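Local coordinates for protein putative sulfatase yidJ (Bacteroides fragilis, PDB 2QZU) that probably hydrolyses sulfate esters as an arylsulfatase of the sulfatase family, within the alkaline phosphatase-like superfamily, at residues Gly131-Asp136 against Asp167-Tyr172; Asn155-Pro160 against Met182-Thr187; Leu249-Leu254 against Asn274-Tyr279. All blocks are in the same frame, centred on the assembly; numbering follows the deposited sequence.

Contact 1 (Gly131-Asp136 against Asp167-Tyr172)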
loop_
_atom_site.group_PDB
_atom_site.type_symbol
_atom_site.label_atom_id
_atom_site.label_comp_id
_atom_site.label_asym_id
_atom_site.label_seq_id
_atom_site.Cartn_x
_atom_site.Cartn_y
_atom_site.Cartn_z
ATOM N N GLY A 131 -19.796 -11.138 3.991
ATOM C CA GLY A 131 -18.378 -10.926 4.222
ATOM C C GLY A 131 -17.417 -11.854 3.514
ATOM O O GLY A 131 -17.733 -12.429 2.472
ATOM N N LYS A 132 -16.234 -11.997 4.104
ATOM C CA LYS A 132 -15.158 -12.822 3.565
ATOM C C LYS A 132 -15.392 -14.316 3.769
ATOM O O LYS A 132 -15.657 -14.767 4.883
ATOM C CB LYS A 132 -13.840 -12.403 4.225
ATOM C CG LYS A 132 -12.624 -13.192 3.789
ATOM C CD LYS A 132 -11.387 -12.692 4.516
ATOM C CE LYS A 132 -10.183 -13.561 4.198
ATOM N NZ LYS A 132 -8.985 -13.136 4.972
ATOM N N TRP A 133 -15.280 -15.074 2.680
ATOM C CA TRP A 133 -15.477 -16.529 2.685
ATOM C C TRP A 133 -14.116 -17.231 2.617
ATOM O O TRP A 133 -13.790 -18.083 3.447
ATOM C CB TRP A 133 -16.339 -16.905 1.470
ATOM C CG TRP A 133 -16.603 -18.368 1.259
ATOM C CD1 TRP A 133 -16.290 -19.102 0.148
ATOM C CD2 TRP A 133 -17.304 -19.254 2.141
ATOM N NE1 TRP A 133 -16.759 -20.390 0.282
ATOM C CE2 TRP A 133 -17.387 -20.510 1.497
ATOM C CE3 TRP A 133 -17.876 -19.108 3.413
ATOM C CZ2 TRP A 133 -18.018 -21.617 2.080
ATOM C CZ3 TRP A 133 -18.507 -20.213 3.999
ATOM C CH2 TRP A 133 -18.569 -21.450 3.327
ATOM N N HIS A 134 -13.331 -16.851 1.610
ATOM C CA HIS A 134 -11.986 -17.371 1.363
ATOM C C HIS A 134 -11.843 -18.893 1.444
ATOM O O HIS A 134 -10.914 -19.397 2.071
ATOM C CB HIS A 134 -10.980 -16.722 2.325
ATOM C CG HIS A 134 -9.570 -16.733 1.817
ATOM N ND1 HIS A 134 -8.487 -16.416 2.615
ATOM C CD2 HIS A 134 -9.062 -17.007 0.593
ATOM C CE1 HIS A 134 -7.380 -16.496 1.901
ATOM N NE2 HIS A 134 -7.700 -16.852 0.668
ATOM N N LEU A 135 -12.761 -19.621 0.813
ATOM C CA LEU A 135 -12.690 -21.077 0.826
ATOM C C LEU A 135 -12.823 -21.695 -0.569
ATOM O O LEU A 135 -13.035 -22.902 -0.703
ATOM C CB LEU A 135 -13.757 -21.648 1.771
ATOM C CG LEU A 135 -13.390 -21.565 3.258
ATOM C CD1 LEU A 135 -14.618 -21.863 4.109
ATOM C CD2 LEU A 135 -12.258 -22.552 3.563
ATOM N N ASP A 136 -12.688 -20.867 -1.602
ATOM C CA ASP A 136 -12.771 -21.340 -2.987
ATOM C C ASP A 136 -11.454 -21.101 -3.736
ATOM O O ASP A 136 -10.849 -20.036 -3.620
ATOM C CB ASP A 136 -13.905 -20.630 -3.736
ATOM C CG ASP A 136 -15.268 -20.902 -3.127
ATOM O OD1 ASP A 136 -15.621 -22.086 -2.944
ATOM O OD2 ASP A 136 -15.988 -19.929 -2.835
ATOM N N ASP A 167 -28.273 -19.418 1.896
ATOM C CA ASP A 167 -29.148 -18.885 0.856
ATOM C C ASP A 167 -29.011 -17.383 0.624
ATOM O O ASP A 167 -29.003 -16.934 -0.523
ATOM C CB ASP A 167 -30.605 -19.249 1.158
ATOM C CG ASP A 167 -30.853 -20.747 1.085
ATOM O OD1 ASP A 167 -30.372 -21.381 0.122
ATOM O OD2 ASP A 167 -31.531 -21.292 1.981
ATOM N N HIS A 168 -28.924 -16.606 1.699
ATOM C CA HIS A 168 -28.739 -15.163 1.569
ATOM C C HIS A 168 -27.226 -14.992 1.498
ATOM O O HIS A 168 -26.511 -15.357 2.433
ATOM C CB HIS A 168 -29.295 -14.426 2.785
ATOM C CG HIS A 168 -29.150 -12.941 2.704
ATOM N ND1 HIS A 168 -29.816 -12.177 1.769
ATOM C CD2 HIS A 168 -28.402 -12.076 3.431
ATOM C CE1 HIS A 168 -29.487 -10.908 1.926
ATOM N NE2 HIS A 168 -28.631 -10.820 2.927
ATOM N N TRP A 169 -26.746 -14.427 0.395
ATOM C CA TRP A 169 -25.314 -14.297 0.168
ATOM C C TRP A 169 -24.861 -12.918 -0.308
ATOM O O TRP A 169 -25.301 -12.437 -1.347
ATOM C CB TRP A 169 -24.920 -15.365 -0.863
ATOM C CG TRP A 169 -23.451 -15.607 -1.079
ATOM C CD1 TRP A 169 -22.667 -15.089 -2.072
ATOM C CD2 TRP A 169 -22.616 -16.499 -0.333
ATOM N NE1 TRP A 169 -21.395 -15.615 -1.994
ATOM C CE2 TRP A 169 -21.337 -16.481 -0.932
ATOM C CE3 TRP A 169 -22.824 -17.317 0.787
ATOM C CZ2 TRP A 169 -20.270 -17.247 -0.453
ATOM C CZ3 TRP A 169 -21.762 -18.081 1.265
ATOM C CH2 TRP A 169 -20.501 -18.040 0.643
ATOM N N ILE A 170 -23.992 -12.291 0.477
ATOM C CA ILE A 170 -23.407 -10.994 0.144
ATOM C C ILE A 170 -21.972 -11.186 0.604
ATOM O O ILE A 170 -21.600 -10.791 1.710
ATOM C CB ILE A 170 -24.054 -9.846 0.935
ATOM C CG1 ILE A 170 -25.554 -9.796 0.633
ATOM C CG2 ILE A 170 -23.397 -8.524 0.554
ATOM C CD1 ILE A 170 -26.326 -8.822 1.494
ATOM N N ALA A 171 -21.167 -11.796 -0.256
ATOM C CA ALA A 171 -19.805 -12.117 0.115
ATOM C C ALA A 171 -18.800 -12.093 -1.021
ATOM O O ALA A 171 -19.136 -11.812 -2.174
ATOM C CB ALA A 171 -19.797 -13.491 0.767
ATOM N N TYR A 172 -17.556 -12.394 -0.665
ATOM C CA TYR A 172 -16.456 -12.443 -1.617
ATOM C C TYR A 172 -15.425 -13.475 -1.148
ATOM O O TYR A 172 -15.566 -14.049 -0.063
ATOM C CB TYR A 172 -15.805 -11.061 -1.742
ATOM C CG TYR A 172 -15.281 -10.500 -0.439
ATOM C CD1 TYR A 172 -16.132 -9.868 0.472
ATOM C CD2 TYR A 172 -13.929 -10.612 -0.108
ATOM C CE1 TYR A 172 -15.644 -9.362 1.683
ATOM C CE2 TYR A 172 -13.434 -10.110 1.091
ATOM C CZ TYR A 172 -14.296 -9.487 1.982
ATOM O OH TYR A 172 -13.804 -8.981 3.163
#
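Trp133 N donates to Tyr172 O over 2.9 Å with an N-H...O angle of 150°. It is one rung of a short parallel ladder that joins the sequence following strand 126-130 to strand 168-172, the outermost strand on this side of the mixed sheet in the alkaline phosphatase-like fold. Gly131 supplies the preceding rungs. Its N reaches Ile170 O at 2.9 Å, and its O accepts from Tyr172 N, although the position of Gly131 O is less certain in the model. Gly131 thus bonds to the residues on both sides of Ala171, the pattern expected of parallel pairing. The chain turns a corner here, at a positive phi of 118° to which glycine is well suited.

Gly131, Lys132, Trp133 and His134 form the Gly-Lys-Trp-His sequence characteristic of a sulfatase signature. Lys132 lies against Tyr172 with its CA over one face of the phenol ring, 4.0 Å from the centroid, a CH-pi contact. Its CB also approaches Tyr172 OH to 3.6 Å. With CG anti to the backbone N and the chain extended beyond it, the amine is carried away from Tyr172 to a salt bridge with Asp36. Tyr172 OH has its own partner in Asn229. His134 uses ND1 for Ser76 OG, which brings the motif to the serine predicted to become 3-oxoalanine, a change absent from this structure.

The two indoles make a T-shaped pair: the edge of Trp169 meets the face of Trp133, centroids 5.3 Å apart and planes at 74°, with Leu135 CD1 over the opposite face of Trp133. The nearest atoms of this pair are Trp169 CH2 and Trp133 CD2, 3.7 Å apart.

Contact 2 (Asn155-Pro160 against Met182-Thr187)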
loop_
_atom_site.group_PDB
_atom_site.type_symbol
_atom_site.label_atom_id
_atom_site.label_comp_id
_atom_site.label_asym_id
_atom_site.label_seq_id
_atom_site.Cartn_x
_atom_site.Cartn_y
_atom_site.Cartn_z
ATOM N N ASN A 155 -8.702 -14.163 -5.257
ATOM C CA ASN A 155 -10.142 -14.021 -5.133
ATOM C C ASN A 155 -10.929 -14.834 -6.151
ATOM O O ASN A 155 -10.572 -14.901 -7.325
ATOM C CB ASN A 155 -10.475 -12.528 -5.220
ATOM C CG ASN A 155 -11.938 -12.227 -4.982
ATOM O OD1 ASN A 155 -12.563 -12.753 -4.061
ATOM N ND2 ASN A 155 -12.489 -11.353 -5.810
ATOM N N GLU A 156 -11.996 -15.470 -5.680
ATOM C CA GLU A 156 -12.836 -16.288 -6.542
ATOM C C GLU A 156 -14.296 -16.237 -6.084
ATOM O O GLU A 156 -14.587 -15.975 -4.919
ATOM C CB GLU A 156 -12.322 -17.733 -6.543
ATOM C CG GLU A 156 -13.104 -18.687 -7.441
ATOM C CD GLU A 156 -13.205 -18.194 -8.880
ATOM O OE1 GLU A 156 -12.166 -18.136 -9.574
ATOM O OE2 GLU A 156 -14.327 -17.860 -9.315
ATOM N N TRP A 157 -15.204 -16.472 -7.021
ATOM C CA TRP A 157 -16.639 -16.469 -6.761
ATOM C C TRP A 157 -17.056 -17.795 -6.135
ATOM O O TRP A 157 -16.430 -18.827 -6.381
ATOM C CB TRP A 157 -17.379 -16.276 -8.095
ATOM C CG TRP A 157 -18.889 -16.282 -8.029
ATOM C CD1 TRP A 157 -19.686 -15.453 -7.288
ATOM C CD2 TRP A 157 -19.778 -17.103 -8.800
ATOM N NE1 TRP A 157 -21.012 -15.703 -7.552
ATOM C CE2 TRP A 157 -21.097 -16.711 -8.479
ATOM C CE3 TRP A 157 -19.588 -18.131 -9.736
ATOM C CZ2 TRP A 157 -22.222 -17.312 -9.056
ATOM C CZ3 TRP A 157 -20.707 -18.730 -10.311
ATOM C CH2 TRP A 157 -22.007 -18.316 -9.968
ATOM N N CYS A 158 -18.108 -17.768 -5.320
ATOM C CA CYS A 158 -18.617 -18.992 -4.715
ATOM C C CYS A 158 -19.979 -19.235 -5.347
ATOM O O CYS A 158 -20.951 -18.558 -5.016
ATOM C CB CYS A 158 -18.785 -18.849 -3.199
ATOM S SG CYS A 158 -19.328 -20.388 -2.390
ATOM N N PRO A 159 -20.062 -20.184 -6.290
ATOM C CA PRO A 159 -21.342 -20.474 -6.941
ATOM C C PRO A 159 -22.328 -21.030 -5.912
ATOM O O PRO A 159 -21.920 -21.570 -4.884
ATOM C CB PRO A 159 -20.959 -21.495 -8.014
ATOM C CG PRO A 159 -19.804 -22.219 -7.392
ATOM C CD PRO A 159 -19.004 -21.096 -6.763
ATOM N N PRO A 160 -23.636 -20.907 -6.176
ATOM C CA PRO A 160 -24.649 -21.407 -5.240
ATOM C C PRO A 160 -24.441 -22.823 -4.700
ATOM O O PRO A 160 -24.642 -23.070 -3.506
ATOM C CB PRO A 160 -25.944 -21.274 -6.041
ATOM C CG PRO A 160 -25.691 -20.041 -6.856
ATOM C CD PRO A 160 -24.274 -20.278 -7.348
HETATM N N MSE A 182 -15.696 -5.151 -2.365
HETATM C CA MSE A 182 -16.573 -5.665 -3.407
HETATM C C MSE A 182 -17.295 -6.894 -2.880
HETATM O O MSE A 182 -16.830 -7.555 -1.944
HETATM C CB MSE A 182 -15.796 -5.982 -4.696
HETATM C CG MSE A 182 -14.475 -6.689 -4.515
HETATM SE SE MSE A 182 -14.678 -8.561 -4.137
HETATM C CE MSE A 182 -12.856 -9.126 -4.331
ATOM N N TYR A 183 -18.443 -7.187 -3.480
ATOM C CA TYR A 183 -19.269 -8.305 -3.058
ATOM C C TYR A 183 -20.065 -8.868 -4.217
ATOM O O TYR A 183 -20.207 -8.236 -5.269
ATOM C CB TYR A 183 -20.293 -7.843 -2.011
ATOM C CG TYR A 183 -19.713 -7.190 -0.785
ATOM C CD1 TYR A 183 -19.372 -7.947 0.337
ATOM C CD2 TYR A 183 -19.468 -5.818 -0.756
ATOM C CE1 TYR A 183 -18.798 -7.354 1.457
ATOM C CE2 TYR A 183 -18.889 -5.214 0.353
ATOM C CZ TYR A 183 -18.555 -5.985 1.456
ATOM O OH TYR A 183 -17.959 -5.394 2.541
ATOM N N TRP A 184 -20.585 -10.068 -3.999
ATOM C CA TRP A 184 -21.468 -10.729 -4.945
ATOM C C TRP A 184 -22.731 -10.909 -4.118
ATOM O O TRP A 184 -22.658 -11.394 -2.984
ATOM C CB TRP A 184 -20.963 -12.117 -5.325
ATOM C CG TRP A 184 -19.954 -12.167 -6.416
ATOM C CD1 TRP A 184 -20.187 -12.130 -7.764
ATOM C CD2 TRP A 184 -18.549 -12.350 -6.254
ATOM N NE1 TRP A 184 -19.005 -12.292 -8.452
ATOM C CE2 TRP A 184 -17.984 -12.428 -7.547
ATOM C CE3 TRP A 184 -17.708 -12.459 -5.137
ATOM C CZ2 TRP A 184 -16.615 -12.613 -7.755
ATOM C CZ3 TRP A 184 -16.347 -12.643 -5.342
ATOM C CH2 TRP A 184 -15.814 -12.719 -6.645
ATOM N N ASN A 185 -23.872 -10.502 -4.657
ATOM C CA ASN A 185 -25.137 -10.691 -3.958
ATOM C C ASN A 185 -25.568 -12.119 -4.296
ATOM O O ASN A 185 -24.864 -12.824 -5.018
ATOM C CB ASN A 185 -26.173 -9.667 -4.429
ATOM C CG ASN A 185 -26.316 -9.634 -5.930
ATOM O OD1 ASN A 185 -26.669 -10.633 -6.551
ATOM N ND2 ASN A 185 -26.032 -8.483 -6.529
ATOM N N THR A 186 -26.725 -12.543 -3.802
ATOM C CA THR A 186 -27.191 -13.911 -4.018
ATOM C C THR A 186 -27.307 -14.403 -5.460
ATOM O O THR A 186 -26.903 -15.524 -5.762
ATOM C CB THR A 186 -28.547 -14.146 -3.310
ATOM O OG1 THR A 186 -28.420 -13.814 -1.919
ATOM C CG2 THR A 186 -28.973 -15.609 -3.433
ATOM N N THR A 187 -27.837 -13.577 -6.355
ATOM C CA THR A 187 -28.022 -14.004 -7.741
ATOM C C THR A 187 -27.033 -13.482 -8.783
ATOM O O THR A 187 -27.153 -13.803 -9.968
ATOM C CB THR A 187 -29.438 -13.651 -8.226
ATOM O OG1 THR A 187 -29.657 -12.243 -8.065
ATOM C CG2 THR A 187 -30.476 -14.420 -7.428
HETATM O O HOH W 1 -23.599 -14.531 -6.733
#
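Trp157 and Trp184 bury more than half of the surface between the segments. Their five-membered rings have centroids 4.2 Å apart and planes at 48°, an oblique meeting that is neither a stack nor a T-shape. Trp184 CG is anti to its carbonyl carbon (chi1 -84°), which sends the indole toward loop 155-160. Trp157 CD1 is the atom pressed over one face of Trp184, 3.4 Å from Trp184 CD1. Further along the same indole, Trp157 CA makes a CH-pi contact 4.0 Å from the centroid of the six-membered ring, 16° off its normal.

Polar groups frame this pair. The Asn155 amide points tip to tip at Trp184, with OD1 at the ring edge and ND2 3.7 Å from Trp184 CH2; OD1 accepts from Thr174 N and ND2 bonds to Thr145 OG1, so both ends of the amide are fixed. Trp157 N donates to Glu156 OE2 (2.8 Å) from above the carboxylate plane. That oxygen also forms a salt bridge with Arg190 NE, while Trp184 NE1 bonds to Arg190 O; Arg190 therefore ties the two sides together.

A water bridges the segments, accepting from Trp157 NE1 at 3.0 Å in the plane of that indole and donating to Asn185 O at 2.7 Å.

Loop 155-160 is thus laid against the chain leaving strand 182-183. That short strand pairs antiparallel with strand 194-195, and Met182 and Trp184 also rest on Tyr172 of strand 168-172.

Contact 3 (Leu249-Leu254 against Asn274-Tyr279)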
loop_
_atom_site.group_PDB
_atom_site.type_symbol
_atom_site.label_atom_id
_atom_site.label_comp_id
_atom_site.label_asym_id
_atom_site.label_seq_id
_atom_site.Cartn_x
_atom_site.Cartn_y
_atom_site.Cartn_z
ATOM N N LEU A 249 -1.779 8.053 21.416
ATOM C CA LEU A 249 -1.343 6.780 21.984
ATOM C C LEU A 249 0.176 6.743 22.147
ATOM O O LEU A 249 0.913 7.100 21.230
ATOM C CB LEU A 249 -1.790 5.623 21.080
ATOM C CG LEU A 249 -1.416 4.207 21.528
ATOM C CD1 LEU A 249 -2.155 3.863 22.808
ATOM C CD2 LEU A 249 -1.769 3.214 20.430
ATOM N N ASP A 250 0.637 6.315 23.320
ATOM C CA ASP A 250 2.070 6.218 23.597
ATOM C C ASP A 250 2.523 4.830 23.148
ATOM O O ASP A 250 2.473 3.873 23.919
ATOM C CB ASP A 250 2.333 6.384 25.097
ATOM C CG ASP A 250 3.810 6.543 25.421
ATOM O OD1 ASP A 250 4.632 5.759 24.905
ATOM O OD2 ASP A 250 4.149 7.452 26.206
ATOM N N VAL A 251 2.964 4.729 21.899
ATOM C CA VAL A 251 3.398 3.453 21.343
ATOM C C VAL A 251 4.583 2.818 22.074
ATOM O O VAL A 251 4.591 1.612 22.330
ATOM C CB VAL A 251 3.742 3.607 19.842
ATOM C CG1 VAL A 251 4.193 2.282 19.269
ATOM C CG2 VAL A 251 2.522 4.115 19.087
ATOM N N GLU A 252 5.578 3.622 22.425
ATOM C CA GLU A 252 6.746 3.088 23.115
ATOM C C GLU A 252 6.347 2.422 24.434
ATOM O O GLU A 252 6.910 1.398 24.823
ATOM C CB GLU A 252 7.764 4.202 23.364
ATOM C CG GLU A 252 9.178 3.699 23.598
ATOM C CD GLU A 252 9.675 2.793 22.481
ATOM O OE1 GLU A 252 9.583 3.185 21.298
ATOM O OE2 GLU A 252 10.169 1.688 22.787
ATOM N N ALA A 253 5.358 2.997 25.108
ATOM C CA ALA A 253 4.885 2.451 26.375
ATOM C C ALA A 253 4.311 1.047 26.188
ATOM O O ALA A 253 4.375 0.212 27.090
ATOM C CB ALA A 253 3.825 3.370 26.971
ATOM N N LEU A 254 3.752 0.796 25.009
ATOM C CA LEU A 254 3.158 -0.501 24.697
ATOM C C LEU A 254 4.187 -1.625 24.669
ATOM O O LEU A 254 3.860 -2.777 24.950
ATOM C CB LEU A 254 2.455 -0.442 23.335
ATOM C CG LEU A 254 1.271 0.516 23.182
ATOM C CD1 LEU A 254 0.837 0.563 21.729
ATOM C CD2 LEU A 254 0.129 0.058 24.072
ATOM N N ASN A 274 5.068 1.200 13.917
ATOM C CA ASN A 274 4.476 1.961 12.821
ATOM C C ASN A 274 3.048 1.544 12.463
ATOM O O ASN A 274 2.355 2.272 11.757
ATOM C CB ASN A 274 5.358 1.826 11.573
ATOM C CG ASN A 274 5.015 2.837 10.497
ATOM O OD1 ASN A 274 5.127 2.550 9.306
ATOM N ND2 ASN A 274 4.611 4.033 10.911
ATOM N N ASN A 275 2.608 0.386 12.950
ATOM C CA ASN A 275 1.274 -0.109 12.617
ATOM C C ASN A 275 0.297 -0.367 13.763
ATOM O O ASN A 275 -0.893 -0.577 13.518
ATOM C CB ASN A 275 1.403 -1.395 11.794
ATOM C CG ASN A 275 2.004 -1.154 10.427
ATOM O OD1 ASN A 275 1.337 -0.636 9.527
ATOM N ND2 ASN A 275 3.271 -1.514 10.263
ATOM N N ILE A 276 0.776 -0.352 15.002
ATOM C CA ILE A 276 -0.109 -0.626 16.129
ATOM C C ILE A 276 -1.273 0.359 16.275
ATOM O O ILE A 276 -2.386 -0.047 16.626
ATOM C CB ILE A 276 0.689 -0.718 17.464
ATOM C CG1 ILE A 276 -0.209 -1.279 18.573
ATOM C CG2 ILE A 276 1.239 0.643 17.851
ATOM C CD1 ILE A 276 -0.693 -2.698 18.322
ATOM N N ARG A 277 -1.038 1.639 15.993
ATOM C CA ARG A 277 -2.104 2.637 16.101
ATOM C C ARG A 277 -3.262 2.348 15.156
ATOM O O ARG A 277 -4.429 2.388 15.560
ATOM C CB ARG A 277 -1.577 4.046 15.804
ATOM C CG ARG A 277 -0.829 4.692 16.953
ATOM C CD ARG A 277 -0.557 6.171 16.684
ATOM N NE ARG A 277 0.196 6.778 17.776
ATOM C CZ ARG A 277 0.554 8.057 17.821
ATOM N NH1 ARG A 277 0.228 8.876 16.832
ATOM N NH2 ARG A 277 1.243 8.514 18.859
ATOM N N ASN A 278 -2.944 2.071 13.896
ATOM C CA ASN A 278 -3.986 1.794 12.916
ATOM C C ASN A 278 -4.642 0.444 13.167
ATOM O O ASN A 278 -5.808 0.251 12.831
ATOM C CB ASN A 278 -3.421 1.886 11.497
ATOM C CG ASN A 278 -3.293 3.327 11.020
ATOM O OD1 ASN A 278 -2.533 3.629 10.100
ATOM N ND2 ASN A 278 -4.050 4.221 11.645
ATOM N N TYR A 279 -3.900 -0.484 13.768
ATOM C CA TYR A 279 -4.467 -1.793 14.088
ATOM C C TYR A 279 -5.569 -1.566 15.127
ATOM O O TYR A 279 -6.682 -2.089 15.000
ATOM C CB TYR A 279 -3.396 -2.725 14.665
ATOM C CG TYR A 279 -3.882 -4.136 14.934
ATOM C CD1 TYR A 279 -4.286 -4.973 13.889
ATOM C CD2 TYR A 279 -3.929 -4.638 16.233
ATOM C CE1 TYR A 279 -4.722 -6.282 14.137
ATOM C CE2 TYR A 279 -4.364 -5.940 16.493
ATOM C CZ TYR A 279 -4.756 -6.755 15.440
ATOM O OH TYR A 279 -5.171 -8.043 15.701
#
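Val251 and Ile276 lie alongside one another, pointing opposite ways, with Val251 CG1 3.7 Å from Ile276 CG2. Leu254 comes across Ile276 at a slant, and its CD1 comes within 3.8 Å of Ile276 CG1. Ile276 CG2 thus touches both Val251 CG1 and Leu254 CD1, while CG1 meets Leu254 CD1.

The side chains of Leu249 and Arg277 also run past one another in opposite senses, Leu249 CD2 passing 3.9 Å from Arg277 CG. Arg277 CG is anti to the carbonyl carbon (chi1 -79°), and from CG to NE the chain is extended. At its end NH2 donates to Leu249 O over 2.8 Å at an N-H...O angle of 145°. The bond lies in the carbonyl plane, but the oxygen is 23° out of the guanidinium plane. Leu249 N sits over one guanidinium face, and Val251 CG2 approaches Arg277 NE to 3.8 Å.

Asp250 does not face the partner helix; its OD1 accepts from Ala253 N at 2.9 Å. Asn274 and Asn278 pack against Gly124 and Asp122 of the second subunit. The arrangement is that of an N-capped, weakly bonded helical turn, 251-254, docked by aliphatic contacts and one arginine-to-carbonyl bond on the long, locally kinked helix 267-299 of the sulfatase fold.

Overall arrangement
Contacts 1 and 2 are neighbours, their centres 6 Å apart and their segments alternating along the chain. Ala171 O and Trp184 N, 2.9 Å apart, probably share a hydrogen bond, as do Trp169 N and Thr186 OG1 at the same separation, so one edge of strand 168-172 bonds to segment 182-187 of contact 2 and the other to segment 131-136 of contact 1. Contact 1 reaches the probable active site through Lys132 and His134, partners of Asp36 and Ser76. Contact 3 lies apart: its centre is about 32 Å from that of contact 1 and 36 Å from that of contact 2. From its helix segment, Tyr279 OH hydrogen-bonds Gln37 O and Arg39 N, close in sequence to Asp36.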